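Local coordinates for protein chloramphenicol acetyltransferase (Aliivibrio fischeri, PDB 6PXA) that probably transfers the acetyl group of acetyl-CoA to chloramphenicol, an antibiotic-resistance reaction, and binds taurocholic acid, at residues 23-28 / 69-74; 120-125 / 134-139; 152-157 / 166-171. All coordinates share one frame; numbering follows the deposited sequence. Where two conformers were deposited one is given.

Interaction 1 of 3, residues 23-28 / 69-74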
# COMPACT_ATOMS: atom_id res chain seq x y z
N PRO B 23 -21.79 12.66 11.29
CA PRO B 23 -23.15 12.54 10.74
C PRO B 23 -23.17 12.03 9.32
O PRO B 23 -24.23 11.61 8.83
CB PRO B 23 -23.71 13.98 10.84
CG PRO B 23 -22.51 14.87 10.94
CD PRO B 23 -21.46 14.05 11.65
N ASN B 24 -22.03 12.02 8.64
CA ASN B 24 -21.98 11.60 7.26
C ASN B 24 -21.59 10.14 7.13
O ASN B 24 -21.46 9.64 6.00
CB ASN B 24 -21.05 12.51 6.47
CG ASN B 24 -21.65 13.87 6.22
OD1 ASN B 24 -22.82 13.98 5.86
ND2 ASN B 24 -20.87 14.92 6.46
N ILE B 25 -21.48 9.42 8.24
CA ILE B 25 -21.24 7.98 8.24
C ILE B 25 -22.43 7.28 8.87
O ILE B 25 -22.99 7.75 9.86
CB ILE B 25 -19.95 7.57 8.97
CG1 ILE B 25 -18.76 8.34 8.45
CG2 ILE B 25 -19.68 6.10 8.73
CD1 ILE B 25 -17.43 8.01 9.19
N GLU B 26 -22.85 6.18 8.25
CA GLU B 26 -23.88 5.30 8.79
C GLU B 26 -23.29 3.89 8.84
O GLU B 26 -22.83 3.38 7.81
CB GLU B 26 -25.13 5.36 7.92
CG GLU B 26 -26.01 4.14 8.01
CD GLU B 26 -27.14 4.18 6.99
OE1 GLU B 26 -27.46 5.29 6.51
OE2 GLU B 26 -27.68 3.10 6.68
N VAL B 27 -23.28 3.27 10.02
CA VAL B 27 -22.75 1.92 10.19
C VAL B 27 -23.77 1.06 10.93
O VAL B 27 -24.29 1.48 11.97
CB VAL B 27 -21.40 1.91 10.95
CG1 VAL B 27 -20.86 0.50 10.98
CG2 VAL B 27 -20.41 2.84 10.31
N GLY B 28 -24.01 -0.15 10.42
CA GLY B 28 -25.00 -1.04 11.00
C GLY B 28 -24.44 -1.95 12.10
O GLY B 28 -23.24 -2.00 12.40
N ASP B 69 -20.81 13.37 -0.30
CA ASP B 69 -20.91 11.92 -0.40
C ASP B 69 -20.84 11.28 0.98
O ASP B 69 -20.03 11.66 1.83
CB ASP B 69 -19.80 11.36 -1.32
CG ASP B 69 -19.95 11.82 -2.77
OD1 ASP B 69 -21.10 11.98 -3.25
OD2 ASP B 69 -18.92 12.09 -3.43
N LYS B 70 -21.71 10.31 1.22
CA LYS B 70 -21.79 9.66 2.52
C LYS B 70 -21.19 8.26 2.42
O LYS B 70 -21.11 7.66 1.34
CB LYS B 70 -23.24 9.60 3.01
CG LYS B 70 -23.79 10.97 3.48
CD LYS B 70 -25.26 10.94 3.82
CE LYS B 70 -25.83 12.37 3.73
NZ LYS B 70 -27.31 12.45 3.90
N LEU B 71 -20.76 7.74 3.57
CA LEU B 71 -20.22 6.39 3.69
C LEU B 71 -21.23 5.55 4.48
O LEU B 71 -21.49 5.82 5.65
CB LEU B 71 -18.85 6.40 4.37
CG LEU B 71 -18.36 5.02 4.83
CD1 LEU B 71 -18.15 4.11 3.63
CD2 LEU B 71 -17.11 5.11 5.70
N ARG B 72 -21.80 4.53 3.84
CA ARG B 72 -22.81 3.70 4.48
C ARG B 72 -22.30 2.26 4.54
O ARG B 72 -21.93 1.69 3.50
CB ARG B 72 -24.14 3.78 3.74
CG ARG B 72 -24.58 5.18 3.37
CD ARG B 72 -26.05 5.13 2.91
NE ARG B 72 -26.27 5.74 1.60
CZ ARG B 72 -27.13 5.27 0.69
NH1 ARG B 72 -27.27 5.89 -0.48
NH2 ARG B 72 -27.83 4.17 0.92
N ILE B 73 -22.26 1.69 5.74
CA ILE B 73 -21.75 0.35 5.98
C ILE B 73 -22.86 -0.48 6.62
O ILE B 73 -23.60 0.02 7.49
CB ILE B 73 -20.49 0.37 6.85
CG1 ILE B 73 -19.33 1.05 6.10
CG2 ILE B 73 -20.10 -1.02 7.27
CD1 ILE B 73 -18.14 1.44 6.98
N GLY B 74 -23.01 -1.71 6.15
CA GLY B 74 -24.08 -2.57 6.58
C GLY B 74 -23.80 -3.22 7.91
O GLY B 74 -23.00 -2.73 8.72
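Ile25 and Val27 pair in parallel with Leu71 and Ile73, and their side chains form the tightly packed side of this contact. The strand axes run only 4.7 Å apart and diverge by 3°. Ile25 lies side by side with Leu71, CG2 to CD2 at 4.1 Å. Ile25 CG2 is placed for this by being anti to the backbone N. Two residues on, Val27 and Ile73 repeat the pattern on the same face, with Val27 CG1 4.1 Å from Ile73 CG2.

Backbone bonds hold the register. Glu26 takes part twice: its N donates to Leu71 O, and its O accepts from Ile73 N at 2.7 Å. Leu71 N reaches Asn24 O at 3.2 Å. At the far end Gly28 N donates to Ile73 O from above the carbonyl plane, and more weakly to Gly74 O.

Ahead of the strands, Lys70 crosses Asn24 at about a right angle, Asn24 OD1 4.0 Å from Lys70 CG. Asn24 is buried, and its ND2 bonds to Leu51 O.

The face of Glu26 and Arg72 is looser and more open to solvent. These side chains cross obliquely and come no nearer than Glu26 OE1 to Arg72 CD, 3.9 Å. Arg72 instead forms a salt bridge to Asp121.

Such stacked parallel rungs are characteristic of the left-handed beta-helix of hexapeptide transferases. Strand 122-124 continues the sheet beyond 71-73. Strand 47-48 and helix 42-46 pack on the apolar face.

Interaction 2 of 3, residues 120-125 / 134-139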
# COMPACT_ATOMS: atom_id res chain seq x y z
N GLY B 120 -21.06 10.24 -5.48
CA GLY B 120 -22.10 9.43 -4.90
C GLY B 120 -21.59 8.73 -3.66
O GLY B 120 -20.38 8.66 -3.38
N ASP B 121 -22.53 8.16 -2.91
CA ASP B 121 -22.20 7.49 -1.66
C ASP B 121 -21.32 6.25 -1.87
O ASP B 121 -21.42 5.55 -2.88
CB ASP B 121 -23.47 7.06 -0.93
CG ASP B 121 -24.28 8.24 -0.38
OD1 ASP B 121 -23.84 9.42 -0.47
OD2 ASP B 121 -25.38 7.97 0.18
N THR B 122 -20.47 5.99 -0.89
CA THR B 122 -19.77 4.71 -0.78
C THR B 122 -20.63 3.80 0.08
O THR B 122 -20.94 4.13 1.23
CB THR B 122 -18.38 4.87 -0.19
OG1 THR B 122 -17.60 5.67 -1.09
CG2 THR B 122 -17.69 3.52 -0.05
N ILE B 123 -21.07 2.68 -0.48
CA ILE B 123 -21.97 1.76 0.20
C ILE B 123 -21.26 0.43 0.32
O ILE B 123 -20.82 -0.14 -0.68
CB ILE B 123 -23.29 1.60 -0.56
CG1 ILE B 123 -23.93 2.96 -0.80
CG2 ILE B 123 -24.22 0.72 0.24
CD1 ILE B 123 -25.19 2.92 -1.64
N VAL B 124 -21.16 -0.07 1.55
CA VAL B 124 -20.76 -1.44 1.83
C VAL B 124 -21.97 -2.19 2.37
O VAL B 124 -22.59 -1.77 3.36
CB VAL B 124 -19.57 -1.50 2.80
CG1 VAL B 124 -19.15 -2.95 3.02
CG2 VAL B 124 -18.39 -0.69 2.25
N GLY B 125 -22.34 -3.28 1.70
CA GLY B 125 -23.51 -4.05 2.08
C GLY B 125 -23.25 -4.85 3.35
O GLY B 125 -22.32 -4.55 4.10
N ALA B 134 -6.83 -2.68 2.21
CA ALA B 134 -7.59 -2.46 0.99
C ALA B 134 -7.97 -0.99 0.93
O ALA B 134 -8.06 -0.31 1.96
CB ALA B 134 -8.84 -3.35 0.94
N MET B 135 -8.08 -0.47 -0.28
CA MET B 135 -8.49 0.91 -0.48
C MET B 135 -9.74 0.95 -1.34
O MET B 135 -9.72 0.47 -2.49
CB MET B 135 -7.39 1.74 -1.13
CG MET B 135 -7.55 3.21 -0.81
SD MET B 135 -6.52 4.31 -1.81
CE MET B 135 -5.21 4.63 -0.62
N ILE B 136 -10.80 1.55 -0.80
CA ILE B 136 -12.12 1.65 -1.42
C ILE B 136 -12.29 3.07 -1.97
O ILE B 136 -12.34 4.04 -1.21
CB ILE B 136 -13.23 1.34 -0.41
CG1 ILE B 136 -12.96 0.02 0.31
CG2 ILE B 136 -14.57 1.26 -1.09
CD1 ILE B 136 -12.92 -1.14 -0.63
N MET B 137 -12.36 3.20 -3.29
CA MET B 137 -12.38 4.52 -3.92
C MET B 137 -13.79 5.11 -3.92
O MET B 137 -14.76 4.41 -3.64
CB MET B 137 -11.81 4.41 -5.34
CG MET B 137 -10.35 3.90 -5.41
SD MET B 137 -9.15 4.97 -4.67
CE MET B 137 -9.31 4.55 -3.05
N PRO B 138 -13.94 6.42 -4.20
CA PRO B 138 -15.26 7.06 -4.05
C PRO B 138 -16.32 6.46 -4.95
O PRO B 138 -16.05 6.05 -6.08
CB PRO B 138 -15.00 8.53 -4.42
CG PRO B 138 -13.47 8.73 -4.19
CD PRO B 138 -12.88 7.40 -4.57
N GLY B 139 -17.55 6.43 -4.43
CA GLY B 139 -18.72 6.08 -5.19
C GLY B 139 -18.99 4.60 -5.39
O GLY B 139 -19.99 4.27 -6.02
O HOH W 1 -17.98 8.06 -1.96
O HOH W 2 -14.81 5.45 -0.51
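The carbonyl groups of Gly120 and Asp121 are the flat groups here, and Gly139 CA lies over a face of each. It is 3.6 Å from Gly120 O and equally far from Asp121 O. Both are CA-H...O contacts. A water sits at the edge of the Gly120 group, in its plane beside O. Gly139 has a positive phi of 81°, which favours glycine.

Two waters link the segments. The one at Gly120 donates to Gly120 O, accepts from Gly139 N at 3.0 Å and also bonds to Thr122 OG1. It thus ties three groups together. A second water links Thr122 OG1 to Ile136 O, at 2.9 Å from the latter. Thr122 OG1 therefore touches both waters. It is anti to the carbonyl carbon (chi1 -64°), and this leaves the methyl CG2 anti to the backbone N. That methyl, Thr122 CG2, meets Ile136 CG2 at 4.0 Å, the two side chains crossing at a slant. Thr122 was deposited in two conformers, and these contacts belong to one of them.

The contact joins two faces of the left-handed beta-helix, within its hexapeptide-repeat region. The chain bends at Pro138 and Gly139 toward the next strand of the first face. Strand 122-124 lies between 71-73 and 141-142, and strand 135-136 between 84-86 and 153-154. Phe85 of strand 84-86 touches both Val124 and Ile136.

Interaction 3 of 3, residues 152-157 / 166-171; sequences AVITKN and GNNVVV
Val153 N donates to Gly166 O at 2.9 Å, nearly straight at the hydrogen (169°) but from above the carbonyl plane, and beyond this bond the backbones stand farther apart. Asn168 then takes over with its side-chain amide. Thr155 N donates to Asn168 OD1 at 2.9 Å, in the carbonyl plane on a lone pair. The bond from Lys156 N to Asn168 OD1 is longer, 3.3 Å, with the donor above that plane. Asn168 ND2 donates to Thr155 OG1 at 2.6 Å, tilted 21° from the amide plane. With chi1 at 62°, Thr155 OG1 sits between its backbone N and carbonyl carbon, where Asn168 ND2 meets it. Three protein bonds help fix the amide; a water also donates to Asn168 OD1 and to Lys156 O.

The contact lies at the last turn of the left-handed beta-helix. Asn167 is the centre of an inverse gamma turn, and Gly166 has positive phi. Strand 169-173 then runs antiparallel to 162-165 rather than adding another parallel rung. The Lys156 side chain crosses that of Asn168 at about a right angle, Lys156 CG 3.9 Å from Asn168 CG. Val153 packs on Arg151 of the second subunit, and Asn167 on Val165 of that subunit.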
# COMPACT_ATOMS: atom_id res chain seq x y z
N ALA B 152 -6.37 -4.83 -1.88
CA ALA B 152 -7.16 -4.58 -3.08
C ALA B 152 -7.44 -3.09 -3.24
O ALA B 152 -7.51 -2.32 -2.28
CB ALA B 152 -8.48 -5.35 -3.02
N VAL B 153 -7.55 -2.66 -4.49
CA VAL B 153 -7.88 -1.28 -4.83
C VAL B 153 -9.18 -1.33 -5.62
O VAL B 153 -9.22 -1.72 -6.79
CB VAL B 153 -6.75 -0.60 -5.61
CG1 VAL B 153 -7.15 0.88 -5.94
CG2 VAL B 153 -5.44 -0.65 -4.81
N ILE B 154 -10.27 -0.98 -4.95
CA ILE B 154 -11.62 -1.22 -5.45
C ILE B 154 -12.13 0.08 -6.07
O ILE B 154 -12.32 1.08 -5.36
CB ILE B 154 -12.55 -1.70 -4.33
CG1 ILE B 154 -11.95 -2.97 -3.73
CG2 ILE B 154 -13.94 -1.99 -4.87
CD1 ILE B 154 -11.87 -4.15 -4.74
N THR B 155 -12.27 0.10 -7.39
CA THR B 155 -12.77 1.29 -8.08
C THR B 155 -14.08 1.06 -8.81
O THR B 155 -14.63 2.02 -9.36
CB THR B 155 -11.74 1.81 -9.09
OG1 THR B 155 -11.52 0.81 -10.08
CG2 THR B 155 -10.42 2.15 -8.42
N LYS B 156 -14.57 -0.17 -8.86
CA LYS B 156 -15.81 -0.53 -9.51
C LYS B 156 -16.72 -1.17 -8.48
O LYS B 156 -16.25 -1.63 -7.43
CB LYS B 156 -15.54 -1.51 -10.66
CG LYS B 156 -14.43 -1.05 -11.59
CD LYS B 156 -14.34 -1.97 -12.80
CE LYS B 156 -13.38 -1.41 -13.84
NZ LYS B 156 -13.36 -2.26 -15.07
N ASN B 157 -18.02 -1.22 -8.78
CA ASN B 157 -18.96 -1.96 -7.93
C ASN B 157 -18.59 -3.44 -7.86
O ASN B 157 -18.13 -4.04 -8.83
CB ASN B 157 -20.40 -1.81 -8.45
CG ASN B 157 -20.93 -0.42 -8.27
OD1 ASN B 157 -20.45 0.32 -7.40
ND2 ASN B 157 -21.91 -0.04 -9.08
N GLY B 166 -6.58 -7.11 -5.67
CA GLY B 166 -5.79 -6.33 -6.60
C GLY B 166 -6.60 -5.25 -7.29
O GLY B 166 -7.47 -4.60 -6.69
N ASN B 167 -6.35 -5.10 -8.59
CA ASN B 167 -6.97 -4.05 -9.41
C ASN B 167 -8.34 -4.53 -9.93
O ASN B 167 -8.54 -4.85 -11.11
CB ASN B 167 -6.01 -3.66 -10.53
CG ASN B 167 -6.52 -2.53 -11.42
OD1 ASN B 167 -7.49 -1.85 -11.10
ND2 ASN B 167 -5.85 -2.34 -12.55
N ASN B 168 -9.31 -4.59 -9.01
CA ASN B 168 -10.69 -5.04 -9.29
C ASN B 168 -10.76 -6.42 -9.92
O ASN B 168 -11.58 -6.65 -10.82
CB ASN B 168 -11.44 -4.06 -10.20
CG ASN B 168 -11.56 -2.70 -9.60
OD1 ASN B 168 -12.27 -2.50 -8.61
ND2 ASN B 168 -10.87 -1.73 -10.20
N VAL B 169 -9.91 -7.35 -9.48
CA VAL B 169 -9.91 -8.69 -10.06
C VAL B 169 -10.86 -9.55 -9.25
O VAL B 169 -10.62 -9.81 -8.06
CB VAL B 169 -8.50 -9.31 -10.10
CG1 VAL B 169 -8.59 -10.66 -10.79
CG2 VAL B 169 -7.54 -8.38 -10.86
N VAL B 170 -11.94 -9.98 -9.88
CA VAL B 170 -12.89 -10.91 -9.28
C VAL B 170 -12.32 -12.32 -9.46
O VAL B 170 -12.27 -12.84 -10.58
CB VAL B 170 -14.27 -10.78 -9.93
CG1 VAL B 170 -15.30 -11.65 -9.20
CG2 VAL B 170 -14.69 -9.32 -9.98
N VAL B 171 -11.93 -12.97 -8.37
CA VAL B 171 -11.27 -14.27 -8.50
C VAL B 171 -12.22 -15.44 -8.34
O VAL B 171 -11.88 -16.55 -8.79
CB VAL B 171 -10.10 -14.41 -7.50
CG1 VAL B 171 -9.14 -13.25 -7.64
CG2 VAL B 171 -10.62 -14.52 -6.08
O HOH W 3 -14.11 -4.05 -8.10

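In the fold
The three contacts follow one another along the chain and down the beta-helix. Centres of interactions 1 and 2 are 10 Å apart, those of 2 and 3 12 Å, and those of 1 and 3 21 Å. Strands 71-73 and 122-124 are neighbours in one parallel sheet and join interactions 1 and 2. Strands 135-136 and 153-154 are neighbours in another and join 2 and 3. Interaction 2 therefore bridges two faces of the helix. Interactions 2 and 3 also touch the second subunit of the trimer, whereas interaction 1 touches no other chain of the assembly. The contacts thus track successive coils of the left-handed beta-helix, from rungs away from other chains to coils that help pack the trimer.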